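Local coordinates for Cfl (PDB 7A9J), which probably activates carboxylic acids such as coronafacic acid with ATP for amide bond formation, at residues 23-28 against 55-60; 265-270 against 287-292; 500-505 against 522-527. The protein carries 1 engineered substitution. One frame throughout, in Å; residues are numbered along the deposited sequence.

Interaction 1: 23-28 against 55-60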
loop_
_atom_site.group_PDB
_atom_site.type_symbol
_atom_site.label_atom_id
_atom_site.label_comp_id
_atom_site.label_asym_id
_atom_site.label_seq_id
_atom_site.Cartn_x
_atom_site.Cartn_y
_atom_site.Cartn_z
ATOM N N ASN A 23 23.747 3.609 -4.671
ATOM C CA ASN A 23 22.664 3.787 -3.712
ATOM C C ASN A 23 21.511 4.587 -4.341
ATOM O O ASN A 23 21.575 5.018 -5.510
ATOM C CB ASN A 23 23.196 4.420 -2.449
ATOM C CG ASN A 23 23.816 5.777 -2.692
ATOM O OD1 ASN A 23 23.353 6.587 -3.526
ATOM N ND2 ASN A 23 24.863 6.063 -1.929
ATOM N N THR A 24 20.427 4.781 -3.572
ATOM C CA THR A 24 19.200 5.344 -4.156
ATOM C C THR A 24 19.447 6.770 -4.686
ATOM O O THR A 24 19.018 7.127 -5.786
ATOM C CB THR A 24 18.061 5.317 -3.112
ATOM O OG1 THR A 24 17.886 3.949 -2.664
ATOM C CG2 THR A 24 16.754 5.905 -3.701
ATOM N N PHE A 25 20.092 7.629 -3.893
ATOM C CA PHE A 25 20.345 8.964 -4.430
ATOM C C PHE A 25 21.226 8.905 -5.674
ATOM O O PHE A 25 20.953 9.593 -6.674
ATOM C CB PHE A 25 20.998 9.903 -3.393
ATOM C CG PHE A 25 21.428 11.198 -4.028
ATOM C CD1 PHE A 25 20.484 12.133 -4.450
ATOM C CD2 PHE A 25 22.772 11.460 -4.241
ATOM C CE1 PHE A 25 20.886 13.305 -5.137
ATOM C CE2 PHE A 25 23.153 12.680 -4.903
ATOM C CZ PHE A 25 22.196 13.571 -5.295
ATOM N N SER A 26 22.316 8.133 -5.618
ATOM C CA SER A 26 23.235 8.215 -6.748
ATOM C C SER A 26 22.600 7.618 -8.000
ATOM O O SER A 26 22.912 8.039 -9.114
ATOM C CB SER A 26 24.565 7.555 -6.396
ATOM O OG SER A 26 24.385 6.157 -6.320
ATOM N N SER A 27 21.670 6.664 -7.841
ATOM C CA SER A 27 20.930 6.169 -8.998
ATOM C C SER A 27 20.031 7.241 -9.577
ATOM O O SER A 27 19.886 7.343 -10.800
ATOM C CB SER A 27 20.083 4.939 -8.602
ATOM O OG SER A 27 20.931 3.844 -8.379
ATOM N N PHE A 28 19.359 8.006 -8.714
ATOM C CA PHE A 28 18.561 9.106 -9.200
ATOM C C PHE A 28 19.447 10.116 -9.947
ATOM O O PHE A 28 19.100 10.599 -11.034
ATOM C CB PHE A 28 17.849 9.821 -8.027
ATOM C CG PHE A 28 17.214 11.073 -8.477
ATOM C CD1 PHE A 28 16.036 11.000 -9.151
ATOM C CD2 PHE A 28 17.885 12.336 -8.352
ATOM C CE1 PHE A 28 15.416 12.137 -9.647
ATOM C CE2 PHE A 28 17.310 13.471 -8.864
ATOM C CZ PHE A 28 16.067 13.397 -9.520
ATOM N N LEU A 55 18.699 19.834 -8.886
ATOM C CA LEU A 55 19.181 21.102 -8.336
ATOM C C LEU A 55 18.509 21.410 -7.010
ATOM O O LEU A 55 19.190 21.818 -6.068
ATOM C CB LEU A 55 18.956 22.255 -9.305
ATOM C CG LEU A 55 19.786 22.147 -10.582
ATOM C CD1 LEU A 55 19.636 23.468 -11.277
ATOM C CD2 LEU A 55 21.245 21.905 -10.271
ATOM N N LEU A 56 17.190 21.173 -6.910
ATOM C CA LEU A 56 16.461 21.399 -5.651
ATOM C C LEU A 56 16.976 20.483 -4.529
ATOM O O LEU A 56 17.217 20.930 -3.394
ATOM C CB LEU A 56 14.958 21.152 -5.867
ATOM C CG LEU A 56 14.031 21.199 -4.645
ATOM C CD1 LEU A 56 14.192 22.602 -4.019
ATOM C CD2 LEU A 56 12.602 20.986 -5.111
ATOM N N ILE A 57 17.201 19.209 -4.861
ATOM C CA ILE A 57 17.748 18.252 -3.900
ATOM C C ILE A 57 19.083 18.738 -3.378
ATOM O O ILE A 57 19.370 18.668 -2.166
ATOM C CB ILE A 57 17.912 16.873 -4.564
ATOM C CG1 ILE A 57 16.550 16.240 -4.710
ATOM C CG2 ILE A 57 18.774 15.966 -3.658
ATOM C CD1 ILE A 57 16.519 15.159 -5.811
ATOM N N GLN A 58 19.928 19.221 -4.286
ATOM C CA GLN A 58 21.236 19.722 -3.879
ATOM C C GLN A 58 21.118 20.919 -2.948
ATOM O O GLN A 58 21.866 20.988 -1.959
ATOM C CB GLN A 58 22.108 20.066 -5.104
ATOM C CG GLN A 58 22.472 18.766 -5.858
ATOM C CD GLN A 58 23.241 19.073 -7.162
ATOM O OE1 GLN A 58 23.272 20.203 -7.642
ATOM N NE2 GLN A 58 23.839 18.051 -7.724
ATOM N N ARG A 59 20.210 21.885 -3.257
ATOM C CA ARG A 59 20.035 23.048 -2.382
ATOM C C ARG A 59 19.545 22.619 -0.985
ATOM O O ARG A 59 20.044 23.148 0.042
ATOM C CB ARG A 59 19.070 24.060 -3.002
ATOM C CG ARG A 59 19.669 24.874 -4.156
ATOM C CD ARG A 59 18.802 26.090 -4.473
ATOM N NE ARG A 59 19.578 26.992 -5.334
ATOM C CZ ARG A 59 19.840 28.266 -5.097
ATOM N NH1 ARG A 59 20.555 28.939 -5.988
ATOM N NH2 ARG A 59 19.381 28.880 -4.010
ATOM N N ILE A 60 18.622 21.653 -0.937
ATOM C CA ILE A 60 18.118 21.196 0.359
ATOM C C ILE A 60 19.253 20.555 1.147
ATOM O O ILE A 60 19.480 20.886 2.320
ATOM C CB ILE A 60 16.926 20.227 0.214
ATOM C CG1 ILE A 60 15.705 20.895 -0.447
ATOM C CG2 ILE A 60 16.522 19.723 1.633
ATOM C CD1 ILE A 60 14.723 19.829 -1.107
#

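Interaction 2: 265-270 against 287-292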
loop_
_atom_site.group_PDB
_atom_site.type_symbol
_atom_site.label_atom_id
_atom_site.label_comp_id
_atom_site.label_asym_id
_atom_site.label_seq_id
_atom_site.Cartn_x
_atom_site.Cartn_y
_atom_site.Cartn_z
ATOM N N GLU A 265 -10.324 13.234 -4.129
ATOM C CA GLU A 265 -11.775 13.307 -4.008
ATOM C C GLU A 265 -12.437 13.477 -5.370
ATOM O O GLU A 265 -13.545 12.986 -5.580
ATOM C CB GLU A 265 -12.192 14.454 -3.077
ATOM C CG GLU A 265 -11.741 14.268 -1.633
ATOM C CD GLU A 265 -11.771 15.573 -0.803
ATOM O OE1 GLU A 265 -11.360 15.518 0.383
ATOM O OE2 GLU A 265 -12.198 16.643 -1.324
ATOM N N ASN A 266 -11.783 14.145 -6.314
ATOM C CA ASN A 266 -12.377 14.275 -7.638
ATOM C C ASN A 266 -11.659 13.365 -8.632
ATOM O O ASN A 266 -11.359 13.786 -9.757
ATOM C CB ASN A 266 -12.339 15.752 -8.048
ATOM C CG ASN A 266 -13.260 16.596 -7.189
ATOM O OD1 ASN A 266 -12.808 17.358 -6.329
ATOM N ND2 ASN A 266 -14.563 16.461 -7.414
ATOM N N ILE A 267 -11.438 12.101 -8.238
ATOM C CA ILE A 267 -10.455 11.263 -8.921
ATOM C C ILE A 267 -10.855 11.009 -10.369
ATOM O O ILE A 267 -9.988 10.941 -11.250
ATOM C CB ILE A 267 -10.211 9.941 -8.155
ATOM C CG1 ILE A 267 -9.146 9.079 -8.869
ATOM C CG2 ILE A 267 -11.514 9.170 -7.958
ATOM C CD1 ILE A 267 -7.774 9.731 -8.831
ATOM N N THR A 268 -12.146 10.792 -10.639
ATOM C CA THR A 268 -12.553 10.507 -12.015
ATOM C C THR A 268 -12.193 11.663 -12.945
ATOM O O THR A 268 -11.600 11.462 -14.013
ATOM C CB THR A 268 -14.060 10.218 -12.084
ATOM O OG1 THR A 268 -14.333 9.065 -11.274
ATOM C CG2 THR A 268 -14.468 9.921 -13.516
ATOM N N GLU A 269 -12.551 12.888 -12.554
ATOM C CA GLU A 269 -12.210 14.042 -13.384
ATOM C C GLU A 269 -10.704 14.264 -13.434
ATOM O O GLU A 269 -10.163 14.628 -14.484
ATOM C CB GLU A 269 -12.941 15.286 -12.892
ATOM C CG GLU A 269 -14.408 15.351 -13.365
ATOM C CD GLU A 269 -14.563 15.454 -14.900
ATOM O OE1 GLU A 269 -13.594 15.842 -15.597
ATOM O OE2 GLU A 269 -15.668 15.149 -15.413
ATOM N N THR A 270 -10.012 14.077 -12.309
ATOM C CA THR A 270 -8.562 14.193 -12.302
ATOM C C THR A 270 -7.914 13.214 -13.269
ATOM O O THR A 270 -6.946 13.564 -13.962
ATOM C CB THR A 270 -8.063 13.972 -10.874
ATOM O OG1 THR A 270 -8.606 15.043 -10.063
ATOM C CG2 THR A 270 -6.512 13.946 -10.822
ATOM N N HIS A 287 -12.241 0.489 -5.893
ATOM C CA HIS A 287 -13.688 0.353 -5.698
ATOM C C HIS A 287 -14.390 1.689 -5.884
ATOM O O HIS A 287 -15.458 1.767 -6.510
ATOM C CB HIS A 287 -13.966 -0.198 -4.301
ATOM C CG HIS A 287 -14.005 -1.693 -4.234
ATOM N ND1 HIS A 287 -13.162 -2.425 -3.419
ATOM C CD2 HIS A 287 -14.771 -2.600 -4.888
ATOM C CE1 HIS A 287 -13.396 -3.717 -3.587
ATOM N NE2 HIS A 287 -14.371 -3.851 -4.469
ATOM N N LYS A 288 -13.800 2.757 -5.333
ATOM C CA LYS A 288 -14.380 4.087 -5.487
ATOM C C LYS A 288 -14.361 4.531 -6.938
ATOM O O LYS A 288 -15.328 5.124 -7.426
ATOM C CB LYS A 288 -13.621 5.095 -4.640
ATOM C CG LYS A 288 -13.651 4.770 -3.152
ATOM C CD LYS A 288 -12.532 5.489 -2.387
ATOM C CE LYS A 288 -13.059 6.726 -1.686
ATOM N NZ LYS A 288 -12.962 6.587 -0.203
ATOM N N ILE A 289 -13.269 4.240 -7.645
ATOM C CA ILE A 289 -13.198 4.608 -9.049
ATOM C C ILE A 289 -14.313 3.904 -9.834
ATOM O O ILE A 289 -15.004 4.518 -10.662
ATOM C CB ILE A 289 -11.778 4.305 -9.549
ATOM C CG1 ILE A 289 -10.849 5.406 -8.960
ATOM C CG2 ILE A 289 -11.704 4.343 -11.055
ATOM C CD1 ILE A 289 -9.381 5.129 -9.127
ATOM N N ILE A 290 -14.551 2.635 -9.517
ATOM C CA ILE A 290 -15.620 1.869 -10.153
ATOM C C ILE A 290 -16.966 2.495 -9.840
ATOM O O ILE A 290 -17.818 2.670 -10.722
ATOM C CB ILE A 290 -15.569 0.407 -9.682
ATOM C CG1 ILE A 290 -14.288 -0.267 -10.197
ATOM C CG2 ILE A 290 -16.885 -0.364 -10.047
ATOM C CD1 ILE A 290 -13.995 -1.592 -9.511
ATOM N N LYS A 291 -17.180 2.833 -8.570
ATOM C CA LYS A 291 -18.491 3.326 -8.173
ATOM C C LYS A 291 -18.808 4.668 -8.820
ATOM O O LYS A 291 -19.964 4.937 -9.149
ATOM C CB LYS A 291 -18.570 3.431 -6.655
ATOM C CG LYS A 291 -19.994 3.774 -6.188
ATOM C CD LYS A 291 -20.155 3.771 -4.673
ATOM C CE LYS A 291 -20.639 2.426 -4.160
ATOM N NZ LYS A 291 -21.274 2.596 -2.827
ATOM N N ASN A 292 -17.798 5.509 -9.040
ATOM C CA ASN A 292 -18.038 6.806 -9.666
ATOM C C ASN A 292 -18.587 6.664 -11.085
ATOM O O ASN A 292 -19.347 7.525 -11.545
ATOM C CB ASN A 292 -16.750 7.619 -9.677
ATOM C CG ASN A 292 -16.308 8.004 -8.289
ATOM O OD1 ASN A 292 -17.058 7.846 -7.316
ATOM N ND2 ASN A 292 -15.087 8.527 -8.183
HETATM O O HOH W 1 -14.509 6.517 -12.330
#

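Interaction 3: 500-505 against 522-527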
loop_
_atom_site.group_PDB
_atom_site.type_symbol
_atom_site.label_atom_id
_atom_site.label_comp_id
_atom_site.label_asym_id
_atom_site.label_seq_id
_atom_site.Cartn_x
_atom_site.Cartn_y
_atom_site.Cartn_z
ATOM N N GLU A 500 -26.716 -23.110 5.335
ATOM C CA GLU A 500 -27.785 -22.143 5.490
ATOM C C GLU A 500 -27.463 -20.903 4.677
ATOM O O GLU A 500 -26.303 -20.528 4.543
ATOM C CB GLU A 500 -27.928 -21.783 6.949
ATOM C CG GLU A 500 -28.993 -20.814 7.281
ATOM C CD GLU A 500 -29.137 -20.740 8.788
ATOM O OE1 GLU A 500 -29.451 -21.778 9.410
ATOM O OE2 GLU A 500 -28.870 -19.670 9.351
ATOM N N TYR A 501 -28.506 -20.279 4.148
ATOM C CA TYR A 501 -28.408 -19.083 3.319
ATOM C C TYR A 501 -29.193 -17.961 3.989
ATOM O O TYR A 501 -30.355 -18.156 4.370
ATOM C CB TYR A 501 -28.961 -19.395 1.909
ATOM C CG TYR A 501 -28.132 -20.428 1.204
ATOM C CD1 TYR A 501 -26.849 -20.114 0.791
ATOM C CD2 TYR A 501 -28.600 -21.712 0.967
ATOM C CE1 TYR A 501 -26.052 -21.020 0.154
ATOM C CE2 TYR A 501 -27.792 -22.653 0.298
ATOM C CZ TYR A 501 -26.507 -22.280 -0.090
ATOM O OH TYR A 501 -25.640 -23.138 -0.722
ATOM N N ILE A 502 -28.557 -16.805 4.163
ATOM C CA ILE A 502 -29.220 -15.616 4.680
ATOM C C ILE A 502 -29.251 -14.593 3.555
ATOM O O ILE A 502 -28.208 -14.066 3.157
ATOM C CB ILE A 502 -28.515 -15.065 5.925
ATOM C CG1 ILE A 502 -28.519 -16.120 7.045
ATOM C CG2 ILE A 502 -29.241 -13.808 6.444
ATOM C CD1 ILE A 502 -27.788 -15.705 8.318
ATOM N N PHE A 503 -30.432 -14.327 3.016
ATOM C CA PHE A 503 -30.566 -13.357 1.937
ATOM C C PHE A 503 -30.751 -11.982 2.553
ATOM O O PHE A 503 -31.679 -11.769 3.342
ATOM C CB PHE A 503 -31.743 -13.687 1.013
ATOM C CG PHE A 503 -31.579 -14.972 0.266
ATOM C CD1 PHE A 503 -31.870 -16.185 0.879
ATOM C CD2 PHE A 503 -31.125 -14.977 -1.038
ATOM C CE1 PHE A 503 -31.709 -17.380 0.200
ATOM C CE2 PHE A 503 -30.974 -16.166 -1.728
ATOM C CZ PHE A 503 -31.267 -17.372 -1.106
ATOM N N ILE A 504 -29.885 -11.048 2.175
ATOM C CA ILE A 504 -29.964 -9.666 2.625
ATOM C C ILE A 504 -29.509 -8.795 1.459
ATOM O O ILE A 504 -28.524 -9.121 0.789
ATOM C CB ILE A 504 -29.113 -9.444 3.895
ATOM C CG1 ILE A 504 -29.459 -8.117 4.557
ATOM C CG2 ILE A 504 -27.635 -9.513 3.592
ATOM C CD1 ILE A 504 -28.756 -7.908 5.878
ATOM N N LYS A 505 -30.239 -7.729 1.159
ATOM C CA LYS A 505 -29.882 -7.010 -0.060
ATOM C C LYS A 505 -28.869 -5.905 0.180
ATOM O O LYS A 505 -28.505 -5.200 -0.763
ATOM C CB LYS A 505 -31.132 -6.489 -0.768
ATOM C CG LYS A 505 -31.872 -7.644 -1.444
ATOM C CD LYS A 505 -32.947 -7.235 -2.429
ATOM C CE LYS A 505 -33.582 -8.491 -3.007
ATOM N NZ LYS A 505 -33.749 -9.536 -1.939
ATOM N N ASN A 522 -20.665 -13.263 15.025
ATOM C CA ASN A 522 -21.146 -12.815 16.327
ATOM C C ASN A 522 -22.522 -12.192 16.228
ATOM O O ASN A 522 -23.272 -12.243 17.211
ATOM C CB ASN A 522 -20.162 -11.807 16.936
ATOM C CG ASN A 522 -18.957 -12.484 17.574
ATOM O OD1 ASN A 522 -19.024 -13.649 17.947
ATOM N ND2 ASN A 522 -17.846 -11.752 17.703
ATOM N N GLU A 523 -22.909 -11.736 15.027
ATOM C CA GLU A 523 -24.204 -11.111 14.783
ATOM C C GLU A 523 -25.159 -12.001 14.008
ATOM O O GLU A 523 -26.134 -11.499 13.416
ATOM C CB GLU A 523 -23.977 -9.797 14.020
ATOM C CG GLU A 523 -22.970 -8.920 14.712
ATOM C CD GLU A 523 -23.475 -8.456 16.061
ATOM O OE1 GLU A 523 -22.679 -8.406 17.028
ATOM O OE2 GLU A 523 -24.687 -8.157 16.155
ATOM N N TYR A 524 -24.897 -13.319 14.013
ATOM C CA TYR A 524 -25.662 -14.283 13.230
ATOM C C TYR A 524 -27.159 -14.212 13.492
ATOM O O TYR A 524 -27.964 -14.196 12.548
ATOM C CB TYR A 524 -25.120 -15.674 13.537
ATOM C CG TYR A 524 -25.996 -16.822 13.086
ATOM C CD1 TYR A 524 -26.271 -17.026 11.738
ATOM C CD2 TYR A 524 -26.506 -17.728 14.008
ATOM C CE1 TYR A 524 -27.064 -18.098 11.320
ATOM C CE2 TYR A 524 -27.297 -18.814 13.593
ATOM C CZ TYR A 524 -27.573 -18.982 12.251
ATOM O OH TYR A 524 -28.356 -20.041 11.815
ATOM N N HIS A 525 -27.569 -14.214 14.782
ATOM C CA HIS A 525 -28.993 -14.125 15.096
ATOM C C HIS A 525 -29.586 -12.783 14.681
ATOM O O HIS A 525 -30.722 -12.748 14.184
ATOM C CB HIS A 525 -29.214 -14.417 16.582
ATOM C CG HIS A 525 -28.595 -15.711 16.986
ATOM N ND1 HIS A 525 -29.163 -16.921 16.661
ATOM C CD2 HIS A 525 -27.403 -15.992 17.566
ATOM C CE1 HIS A 525 -28.381 -17.897 17.077
ATOM N NE2 HIS A 525 -27.314 -17.361 17.639
ATOM N N LEU A 526 -28.846 -11.683 14.861
ATOM C CA LEU A 526 -29.314 -10.390 14.354
ATOM C C LEU A 526 -29.502 -10.454 12.840
ATOM O O LEU A 526 -30.569 -10.101 12.317
ATOM C CB LEU A 526 -28.342 -9.272 14.727
ATOM C CG LEU A 526 -28.790 -7.897 14.186
ATOM C CD1 LEU A 526 -30.070 -7.413 14.831
ATOM C CD2 LEU A 526 -27.657 -6.916 14.399
ATOM N N LEU A 527 -28.489 -10.956 12.133
ATOM C CA LEU A 527 -28.569 -11.065 10.672
ATOM C C LEU A 527 -29.810 -11.833 10.253
ATOM O O LEU A 527 -30.570 -11.378 9.393
ATOM C CB LEU A 527 -27.304 -11.726 10.118
ATOM C CG LEU A 527 -26.021 -10.882 10.104
ATOM C CD1 LEU A 527 -24.831 -11.766 9.724
ATOM C CD2 LEU A 527 -26.082 -9.637 9.204
#

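Interaction 1: 23-28 against 55-60
Ile57 divides its two branches between Phe25 and Phe28, two aromatic side chains one helical turn apart that project from helix 24-34 toward helix 50-66. The Phe25 ring takes the CG2 branch: its CE1 lies 3.7 Å from Ile57 CG2, and the two side chains run past one another in opposite senses. Phe28 instead meets Ile57 nearly head-on, with its CE2 3.6 Å from Ile57 CD1 and its CD2 and CZ slightly farther from the same methyl. Both approaches are oblique to the ring planes. Each phenylalanine has CG anti to its backbone nitrogen (chi1 172° in Phe25), which swings the ring out beside the carbonyl carbon and across the gap between the helices. That gap is wide, since the nearest CA atoms, those of Phe25 and Ile57, are 9.7 Å apart, and large side chains bridge it without any hydrogen bond.

The two helices belong to the large N-terminal domain of the AMP-binding enzyme fold. Helix 83-95 also packs against both: Tyr90 touches Ile57 and meets the Phe28 ring with planes inclined at about 35°, while Phe25 also reaches Lys94. In the first turn of helix 24-34, Thr24 packs on Phe247 and Gln251 of helix 240-251.

Asn23 caps the start of helix 24-34. Its OD1 accepts the backbone N-H of Ser26 at 2.8 Å from Ser26 N, the N-H pointing almost straight at the oxygen (162°) and satisfying an amide of the first turn.

Interaction 2: 265-270 against 287-292
Thr268 and Asn292 supply the polar half of this helix-helix contact. Asn292 ND2 donates to Thr268 OG1 over 3.2 Å, with an angle of 150° at the hydrogen, and the hydroxyl oxygen lies only 11° out of the amide plane. The two side chains pass in opposite directions, which brings OG1 beside Asn292 CB as well. Thr268 places OG1 anti to its carbonyl carbon (chi1 -61°), turning the hydroxyl rather than the methyl toward the partner helix.

A water bridges the Thr268 hydroxyl to the backbone carbonyl of Ile289. It accepts from Thr268 OG1 at 2.8 Å and donates to Ile289 O at 2.7 Å, so the buried hydroxyl both gives and receives a hydrogen bond, and the carbonyl oxygen is linked to helix 267-274 through this one water.

The apolar half is built by Ile267 and Ile289, which cross at about a right angle. Ile289 CG1 sits 4.0 Å from Ile267 CG2 and is equally close to Ile267 CG1. The CG2 methyl of Ile267 also lies 3.6 Å from Asn292 ND2, so that the methyl touches the amide nitrogen that makes the hydrogen bond.

Beyond this interface, Ile267 continues onto Leu234 and Leu259, and Ile289 onto Phe326 of helix 316-326. Helix 267-274 precedes strand 278-281 and helix 283-294 follows it; the strand runs parallel to strands 230-233 and 306-311 in the AMP-binding domain.

Interaction 3: 500-505 against 522-527
In the small C-terminal domain, helix 524-530 packs on the four-stranded mixed sheet through Tyr524 and Leu527, which meet Glu500 and Ile502 of strand 500-503. The polar link is the phenol of Tyr524: its OH donates to Glu500 OE2 across a short 2.5 Å, on the syn side of the carboxylate and 16° out of its plane. OE2 in turn lies at the edge of the ring, near its plane, and the carboxylate and ring planes differ by only 22°. With CG anti to the backbone nitrogen (chi1 -179°) and the chain extended beyond it, Glu500 meets a phenol arriving from the opposite direction.

This pair draws in the adjoining strands of the sheet. Arg466 of strand 464-473 forms a salt bridge with Glu500 OE1 and also bonds Tyr524 OH, and Thr536 of strand 533-536 bonds OE1. Lys528, one turn along the helix, is a further partner of the phenolic oxygen; these positive groups would probably favour an ionised Glu500.

Ile502 lies alongside, two residues on and pointing to the same face. Its CD1 is 3.9 Å from Tyr524 CE1, meeting the ring obliquely, and 4.4 Å from Leu527 CB. The other branch of Ile502, CG2, comes within 4.0 Å of Leu527 O.

In the fold
The three contacts follow one another along the chain and do not touch. Interactions 1 and 2 lie in the large AMP-binding part, their centres 34 Å apart; interaction 3 belongs to the C-terminal domain, its centre 57 Å from that of interaction 1 on the other side of the chain's centre. Interactions 2 and 3 approach most closely, to about 11 Å between nearest atoms. None contributes a residue to the pocket holding the bound oxo-indene carboxylic acid, but two adjoin its framework. Segment 23-28 of interaction 1 also touches helix 240-251, which carries Trp241 and Leu244, through Thr24 and Ser27; interaction 2 flanks strand 278-281, neighbour of the strand ending in Gly310 and Gly311. In relatives, the C-terminal domain rotates between reaction steps.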